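Local coordinates for 5' nucleotidase family protein (Staphylococcus aureus subsp. aureus, PDB 4Q7F) that belongs to the 5'-nucleotidase family, joining a two-metal calcineurin-like phosphoesterase domain to a C-terminal domain and holding manganese, magnesium and 2'-deoxyadenosine in this model, at residues F33-D36 with N41-Q44; E56-Q61 with V271-L276. All coordinates share one frame; numbering follows the deposited sequence.

Contact 1: residues F33-D36 with N41-Q44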
ATOM      1  N   PHE A  33      17.512  -0.190   2.386  1.00 17.73           N
ATOM      2  CA  PHE A  33      18.584  -1.135   2.143  1.00 18.48           C
ATOM      3  C   PHE A  33      18.262  -2.014   0.958  1.00 18.78           C
ATOM      4  O   PHE A  33      17.120  -2.071   0.552  1.00 19.79           O
ATOM      5  CB  PHE A  33      18.842  -1.952   3.380  1.00 19.38           C
ATOM      6  CG  PHE A  33      19.276  -1.116   4.546  1.00 20.02           C
ATOM      7  CD1 PHE A  33      20.541  -0.583   4.582  1.00 20.96           C
ATOM      8  CD2 PHE A  33      18.410  -0.823   5.558  1.00 20.35           C
ATOM      9  CE1 PHE A  33      20.938   0.210   5.627  1.00 21.01           C
ATOM     10  CE2 PHE A  33      18.807  -0.034   6.625  1.00 21.11           C
ATOM     11  CZ  PHE A  33      20.072   0.490   6.644  1.00 20.24           C
ATOM     12  N   PRO A  34      19.281  -2.679   0.372  1.00 20.23           N
ATOM     13  CA  PRO A  34      19.025  -3.545  -0.792  1.00 20.32           C
ATOM     14  C   PRO A  34      18.577  -4.928  -0.362  1.00 20.95           C
ATOM     15  O   PRO A  34      19.321  -5.916  -0.549  1.00 21.97           O
ATOM     16  CB  PRO A  34      20.379  -3.577  -1.485  1.00 21.06           C
ATOM     17  CG  PRO A  34      21.355  -3.410  -0.363  1.00 21.30           C
ATOM     18  CD  PRO A  34      20.723  -2.407   0.533  1.00 20.18           C
ATOM     19  N   THR A  35      17.382  -4.985   0.242  1.00 19.36           N
ATOM     20  CA  THR A  35      16.809  -6.233   0.749  1.00 19.12           C
ATOM     21  C   THR A  35      15.314  -6.133   0.992  1.00 19.57           C
ATOM     22  O   THR A  35      14.803  -5.055   1.306  1.00 18.67           O
ATOM     23  CB  THR A  35      17.473  -6.638   2.083  1.00 18.35           C
ATOM     24  OG1 THR A  35      16.890  -7.849   2.579  1.00 18.06           O
ATOM     25  CG2 THR A  35      17.308  -5.532   3.131  1.00 17.81           C
ATOM     26  N   ASP A  36      14.619  -7.272   0.875  1.00 20.95           N
ATOM     27  CA  ASP A  36      13.192  -7.358   1.180  1.00 21.72           C
ATOM     28  C   ASP A  36      13.011  -8.040   2.562  1.00 21.93           C
ATOM     29  O   ASP A  36      11.895  -8.326   2.989  1.00 21.06           O
ATOM     30  CB  ASP A  36      12.419  -8.105   0.082  1.00 24.00           C
ATOM     31  CG  ASP A  36      12.865  -9.534  -0.106  1.00 25.66           C
ATOM     32  OD1 ASP A  36      13.598 -10.102   0.734  1.00 26.26           O
ATOM     33  OD2 ASP A  36      12.456 -10.118  -1.123  1.00 28.80           O
ATOM     34  N   ASN A  41      20.902 -12.004   5.361  1.00 27.15           N
ATOM     35  CA  ASN A  41      21.978 -11.616   4.439  1.00 28.46           C
ATOM     36  C   ASN A  41      21.492 -11.308   3.013  1.00 30.48           C
ATOM     37  O   ASN A  41      22.292 -11.029   2.115  1.00 32.12           O
ATOM     38  CB  ASN A  41      23.037 -12.724   4.442  1.00 29.89           C
ATOM     39  CG  ASN A  41      23.565 -13.027   5.850  1.00 29.83           C
ATOM     40  OD1 ASN A  41      24.098 -12.153   6.525  1.00 28.92           O
ATOM     41  ND2 ASN A  41      23.426 -14.271   6.280  1.00 30.15           N
ATOM     42  N   GLN A  42      20.178 -11.328   2.829  1.00 32.76           N
ATOM     43  CA  GLN A  42      19.542 -11.075   1.536  1.00 35.50           C
ATOM     44  C   GLN A  42      20.104  -9.781   0.965  1.00 36.01           C
ATOM     45  O   GLN A  42      20.352  -8.816   1.700  1.00 32.55           O
ATOM     46  CB  GLN A  42      18.012 -10.981   1.718  1.00 38.80           C
ATOM     47  CG  GLN A  42      17.137 -11.660   0.652  1.00 43.73           C
ATOM     48  CD  GLN A  42      16.703 -10.807  -0.526  1.00 45.90           C
ATOM     49  OE1 GLN A  42      16.373  -9.614  -0.393  1.00 46.95           O
ATOM     50  NE2 GLN A  42      16.613 -11.445  -1.686  1.00 48.02           N
ATOM     51  N   TYR A  43      20.354  -9.793  -0.342  1.00 36.82           N
ATOM     52  CA  TYR A  43      20.858  -8.633  -1.062  1.00 36.28           C
ATOM     53  C   TYR A  43      20.185  -8.725  -2.413  1.00 37.20           C
ATOM     54  O   TYR A  43      20.181  -9.794  -3.015  1.00 36.42           O
ATOM     55  CB  TYR A  43      22.369  -8.684  -1.224  1.00 40.09           C
ATOM     56  CG  TYR A  43      22.966  -7.372  -1.654  1.00 41.43           C
ATOM     57  CD1 TYR A  43      22.779  -6.880  -2.946  1.00 40.68           C
ATOM     58  CD2 TYR A  43      23.736  -6.619  -0.763  1.00 43.35           C
ATOM     59  CE1 TYR A  43      23.332  -5.658  -3.327  1.00 41.04           C
ATOM     60  CE2 TYR A  43      24.298  -5.410  -1.138  1.00 40.47           C
ATOM     61  CZ  TYR A  43      24.086  -4.928  -2.407  1.00 38.93           C
ATOM     62  OH  TYR A  43      24.664  -3.729  -2.759  1.00 40.16           O
ATOM     63  N   GLN A  44      19.616  -7.616  -2.879  1.00 34.79           N
ATOM     64  CA  GLN A  44      18.877  -7.593  -4.121  1.00 34.30           C
ATOM     65  C   GLN A  44      18.947  -6.177  -4.719  1.00 30.89           C
ATOM     66  O   GLN A  44      19.063  -5.203  -3.984  1.00 27.08           O
ATOM     67  CB  GLN A  44      17.443  -8.010  -3.784  1.00 38.79           C
ATOM     68  CG  GLN A  44      16.476  -8.121  -4.943  1.00 47.25           C
ATOM     69  CD  GLN A  44      15.153  -8.768  -4.534  1.00 51.30           C
ATOM     70  OE1 GLN A  44      15.028  -9.335  -3.440  1.00 53.50           O
ATOM     71  NE2 GLN A  44      14.165  -8.700  -5.421  1.00 53.32           N
TER
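One face of the Tyr-43 ring is covered by the pyrrolidine of Pro-34: CG sits 3.9 Å from the ring centroid, displaced toward the CE2 and CZ rim, a CH-pi contact over the face. Pro-34 is itself the centre of an inverse gamma turn, in the loop between strand 19-25 and helix 48-59 of the calcineurin-like domain. With CG anti to the backbone N (chi1 -166°), the tyrosine ring reaches back over the proline although its CB points away. On the backbone, Pro-34 O accepts a hydrogen bond from Gln-44 N at 2.9 Å, and Tyr-43 CA adds a CA-H...O contact to the same oxygen. Gln-42 bends at chi2 (-91°) to meet Asp-36; the two side chains cross at about a right angle, yet the amide and carboxylate planes are only 20° apart. Its OE1 takes the Asp-36 N-H, nearly straight, at 3.2 Å, which also leaves that oxygen 3.0 Å from Asp-36 OD1, two acceptors side by side. Asp-36 OD1 has its hydrogen-bond partner in Thr-38 OG1. The Gln-42 amide is steadied at its other end, where NE2 donates in its own plane to Gln-44 OE1 at 3.2 Å.

Contact 2: residues E56-Q61 with V271-L276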
ATOM      1  N   GLU A  56      21.864   9.535  -9.185  1.00 20.43           N
ATOM      2  CA  GLU A  56      23.077  10.337  -9.064  1.00 21.81           C
ATOM      3  C   GLU A  56      24.022  10.144 -10.248  1.00 23.32           C
ATOM      4  O   GLU A  56      24.473  11.112 -10.853  1.00 25.56           O
ATOM      5  CB  GLU A  56      23.761  10.052  -7.721  1.00 22.69           C
ATOM      6  CG  GLU A  56      23.007  10.634  -6.546  1.00 22.89           C
ATOM      7  CD  GLU A  56      22.859  12.144  -6.647  1.00 24.76           C
ATOM      8  OE1 GLU A  56      23.878  12.840  -6.548  1.00 25.31           O
ATOM      9  OE2 GLU A  56      21.719  12.635  -6.790  1.00 25.65           O
ATOM     10  N   GLN A  57      24.323   8.895 -10.601  1.00 23.51           N
ATOM     11  CA  GLN A  57      25.169   8.649 -11.749  1.00 24.39           C
ATOM     12  C   GLN A  57      24.549   9.155 -13.058  1.00 23.52           C
ATOM     13  O   GLN A  57      25.212   9.804 -13.833  1.00 23.94           O
ATOM     14  CB  GLN A  57      25.529   7.163 -11.875  1.00 25.77           C
ATOM     15  CG  GLN A  57      26.398   6.693 -10.735  1.00 28.90           C
ATOM     16  CD  GLN A  57      26.894   5.282 -10.889  1.00 33.62           C
ATOM     17  OE1 GLN A  57      28.094   5.030 -10.794  1.00 41.25           O
ATOM     18  NE2 GLN A  57      25.982   4.351 -11.130  1.00 36.63           N
ATOM     19  N   ASP A  58      23.278   8.859 -13.290  1.00 22.33           N
ATOM     20  CA  ASP A  58      22.619   9.229 -14.553  1.00 21.97           C
ATOM     21  C   ASP A  58      22.322  10.712 -14.799  1.00 21.38           C
ATOM     22  O   ASP A  58      22.215  11.150 -15.942  1.00 21.25           O
ATOM     23  CB  ASP A  58      21.249   8.546 -14.603  1.00 21.73           C
ATOM     24  CG  ASP A  58      20.623   8.601 -15.992  1.00 22.99           C
ATOM     25  OD1 ASP A  58      21.076   7.829 -16.845  1.00 23.23           O
ATOM     26  OD2 ASP A  58      19.657   9.361 -16.223  1.00 23.63           O
ATOM     27  N   ARG A  59      22.111  11.463 -13.725  1.00 21.08           N
ATOM     28  CA  ARG A  59      21.660  12.839 -13.835  1.00 21.38           C
ATOM     29  C   ARG A  59      22.735  13.809 -14.312  1.00 22.60           C
ATOM     30  O   ARG A  59      22.409  14.873 -14.848  1.00 21.70           O
ATOM     31  CB  ARG A  59      21.081  13.316 -12.483  1.00 20.92           C
ATOM     32  CG  ARG A  59      22.131  13.521 -11.408  1.00 21.48           C
ATOM     33  CD  ARG A  59      21.533  13.784 -10.036  1.00 21.61           C
ATOM     34  NE  ARG A  59      20.596  14.911 -10.020  1.00 21.97           N
ATOM     35  CZ  ARG A  59      20.125  15.484  -8.916  1.00 22.63           C
ATOM     36  NH1 ARG A  59      20.486  15.049  -7.703  1.00 21.79           N
ATOM     37  NH2 ARG A  59      19.282  16.508  -9.029  1.00 22.95           N
ATOM     38  N   ARG A  60      23.997  13.426 -14.135  1.00 23.94           N
ATOM     39  CA  ARG A  60      25.119  14.277 -14.495  1.00 27.09           C
ATOM     40  C   ARG A  60      25.147  14.689 -15.987  1.00 27.89           C
ATOM     41  O   ARG A  60      25.647  15.746 -16.305  1.00 29.03           O
ATOM     42  CB  ARG A  60      26.424  13.595 -14.077  1.00 30.16           C
ATOM     43  CG  ARG A  60      27.664  14.456 -14.226  1.00 34.76           C
ATOM     44  CD  ARG A  60      28.919  13.670 -13.866  1.00 39.44           C
ATOM     45  NE  ARG A  60      30.146  14.414 -14.169  1.00 42.44           N
ATOM     46  CZ  ARG A  60      30.652  14.556 -15.393  1.00 46.84           C
ATOM     47  NH1 ARG A  60      31.778  15.247 -15.570  1.00 49.31           N
ATOM     48  NH2 ARG A  60      30.027  14.034 -16.454  1.00 47.22           N
ATOM     49  N   GLN A  61      24.588  13.867 -16.884  1.00 27.98           N
ATOM     50  CA  GLN A  61      24.577  14.181 -18.319  1.00 28.76           C
ATOM     51  C   GLN A  61      23.622  15.323 -18.708  1.00 29.43           C
ATOM     52  O   GLN A  61      23.770  15.916 -19.774  1.00 31.55           O
ATOM     53  CB  GLN A  61      24.205  12.946 -19.140  1.00 28.97           C
ATOM     54  CG  GLN A  61      22.794  12.457 -18.913  1.00 28.92           C
ATOM     55  CD  GLN A  61      22.466  11.195 -19.686  1.00 29.85           C
ATOM     56  OE1 GLN A  61      22.484  11.184 -20.912  1.00 31.80           O
ATOM     57  NE2 GLN A  61      22.114  10.145 -18.974  1.00 29.98           N
ATOM     58  N   VAL A 271      13.222   3.559 -11.403  1.00 21.57           N
ATOM     59  CA  VAL A 271      13.235   4.994 -11.255  1.00 20.74           C
ATOM     60  C   VAL A 271      12.639   5.573 -12.530  1.00 19.98           C
ATOM     61  O   VAL A 271      13.042   5.166 -13.607  1.00 21.20           O
ATOM     62  CB  VAL A 271      14.676   5.524 -11.159  1.00 21.42           C
ATOM     63  CG1 VAL A 271      14.670   7.039 -11.207  1.00 21.87           C
ATOM     64  CG2 VAL A 271      15.351   5.010  -9.901  1.00 21.26           C
ATOM     65  N   GLY A 272      11.683   6.494 -12.414  1.00 19.37           N
ATOM     66  CA  GLY A 272      11.081   7.119 -13.585  1.00 19.67           C
ATOM     67  C   GLY A 272      11.942   8.295 -13.990  1.00 19.79           C
ATOM     68  O   GLY A 272      12.406   9.038 -13.123  1.00 18.13           O
ATOM     69  N   ARG A 273      12.184   8.448 -15.292  1.00 20.45           N
ATOM     70  CA  ARG A 273      12.973   9.584 -15.797  1.00 21.90           C
ATOM     71  C   ARG A 273      12.230  10.204 -16.964  1.00 22.97           C
ATOM     72  O   ARG A 273      11.887   9.512 -17.917  1.00 23.24           O
ATOM     73  CB  ARG A 273      14.364   9.175 -16.255  1.00 21.98           C
ATOM     74  CG  ARG A 273      15.230  10.360 -16.676  1.00 22.95           C
ATOM     75  CD  ARG A 273      16.561   9.914 -17.244  1.00 23.27           C
ATOM     76  NE  ARG A 273      16.443   9.348 -18.597  1.00 23.84           N
ATOM     77  CZ  ARG A 273      17.389   8.631 -19.199  1.00 24.35           C
ATOM     78  NH1 ARG A 273      18.535   8.361 -18.588  1.00 24.55           N
ATOM     79  NH2 ARG A 273      17.205   8.190 -20.434  1.00 26.04           N
ATOM     80  N   VAL A 274      11.936  11.495 -16.851  1.00 23.54           N
ATOM     81  CA  VAL A 274      11.295  12.224 -17.923  1.00 24.16           C
ATOM     82  C   VAL A 274      12.215  13.370 -18.251  1.00 24.47           C
ATOM     83  O   VAL A 274      12.599  14.114 -17.356  1.00 24.43           O
ATOM     84  CB  VAL A 274       9.919  12.747 -17.510  1.00 24.74           C
ATOM     85  CG1 VAL A 274       9.332  13.623 -18.607  1.00 26.47           C
ATOM     86  CG2 VAL A 274       8.993  11.570 -17.220  1.00 25.75           C
ATOM     87  N   VAL A 275      12.579  13.498 -19.527  1.00 24.81           N
ATOM     88  CA  VAL A 275      13.456  14.549 -19.972  1.00 26.05           C
ATOM     89  C   VAL A 275      12.707  15.497 -20.885  1.00 28.14           C
ATOM     90  O   VAL A 275      11.964  15.081 -21.795  1.00 28.44           O
ATOM     91  CB  VAL A 275      14.676  14.004 -20.755  1.00 25.69           C
ATOM     92  CG1 VAL A 275      15.598  15.145 -21.175  1.00 26.50           C
ATOM     93  CG2 VAL A 275      15.432  12.977 -19.930  1.00 24.50           C
ATOM     94  N   LEU A 276      12.895  16.780 -20.624  1.00 29.59           N
ATOM     95  CA  LEU A 276      12.328  17.806 -21.456  1.00 31.14           C
ATOM     96  C   LEU A 276      13.505  18.540 -22.084  1.00 32.30           C
ATOM     97  O   LEU A 276      14.550  18.688 -21.437  1.00 31.33           O
ATOM     98  CB  LEU A 276      11.488  18.765 -20.633  1.00 31.18           C
ATOM     99  CG  LEU A 276      10.339  18.283 -19.778  1.00 30.89           C
ATOM    100  CD1 LEU A 276       9.608  19.524 -19.280  1.00 31.64           C
ATOM    101  CD2 LEU A 276       9.371  17.350 -20.500  1.00 30.89           C
TER
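Arg-273 and Asp-58 account for nearly all of this small surface contact, with Gln-61 at its margin. The arginine leaves its strand with CG anti to the backbone N and runs extended until it turns at chi3 (74°), which brings the guanidinium edge-on to the aspartate. NH1 donates to Asp-58 OD2 at 2.8 Å in a salt bridge, meeting the syn lone pair with an N-H...O angle of 158°. The carboxylate and guanidinium planes are 17° apart, so the two groups are nearly coplanar, edge to edge, but the approach is through a single nitrogen: NE stays 4.0 Å from Asp-58 OD2. NH1 is also 3.1 Å from Asp-58 OD1, while the arginine CD packs 3.3 Å from Asp-58 OD2. The same OD2 is also hydrogen-bonded to Tyr-23 OH of the neighbouring strand 19-25, the strongest polar partner of this aspartate.

In the alpha/beta sandwich of the calcineurin-like phosphoesterase fold, this is where the C-terminal part of helix 48-59 lies against strand 270-278, which runs antiparallel between strands 19-25 and 284-293. Leu-292 of strand 284-293 touches both Asp-58 and Arg-273, giving the ion pair an apolar neighbour, and Tyr-62 also packs on the arginine. Gln-61 folds back on its own segment: its amide NE2 donates to Asp-58 O at 3.2 Å, on a lone pair in the carbonyl plane. Its amide is turned nearly perpendicular to the Arg-273 guanidinium, and NE2 comes no closer to Arg-273 NH1 than 4.0 Å.

In the fold
Following the chain from the N terminus, strand 19-25 leads into the loop where contact 1 closes a short loop, with four residues between its segments. Helix 48-59 comes next, and its end opens contact 2, which closes 210 residues later on strand 270-278. The two are therefore in series, neither nested nor crossed, with centres 24 Å apart and nearest atoms about 12 Å apart. Contact 1 is local, though Arg-310 of helix 304-317 binds Gln-42 O and so brings a much later part of the chain to the loop. Contact 2 is long-range, tying the helix that follows this loop to the sheet containing strands 19-25 and 270-278.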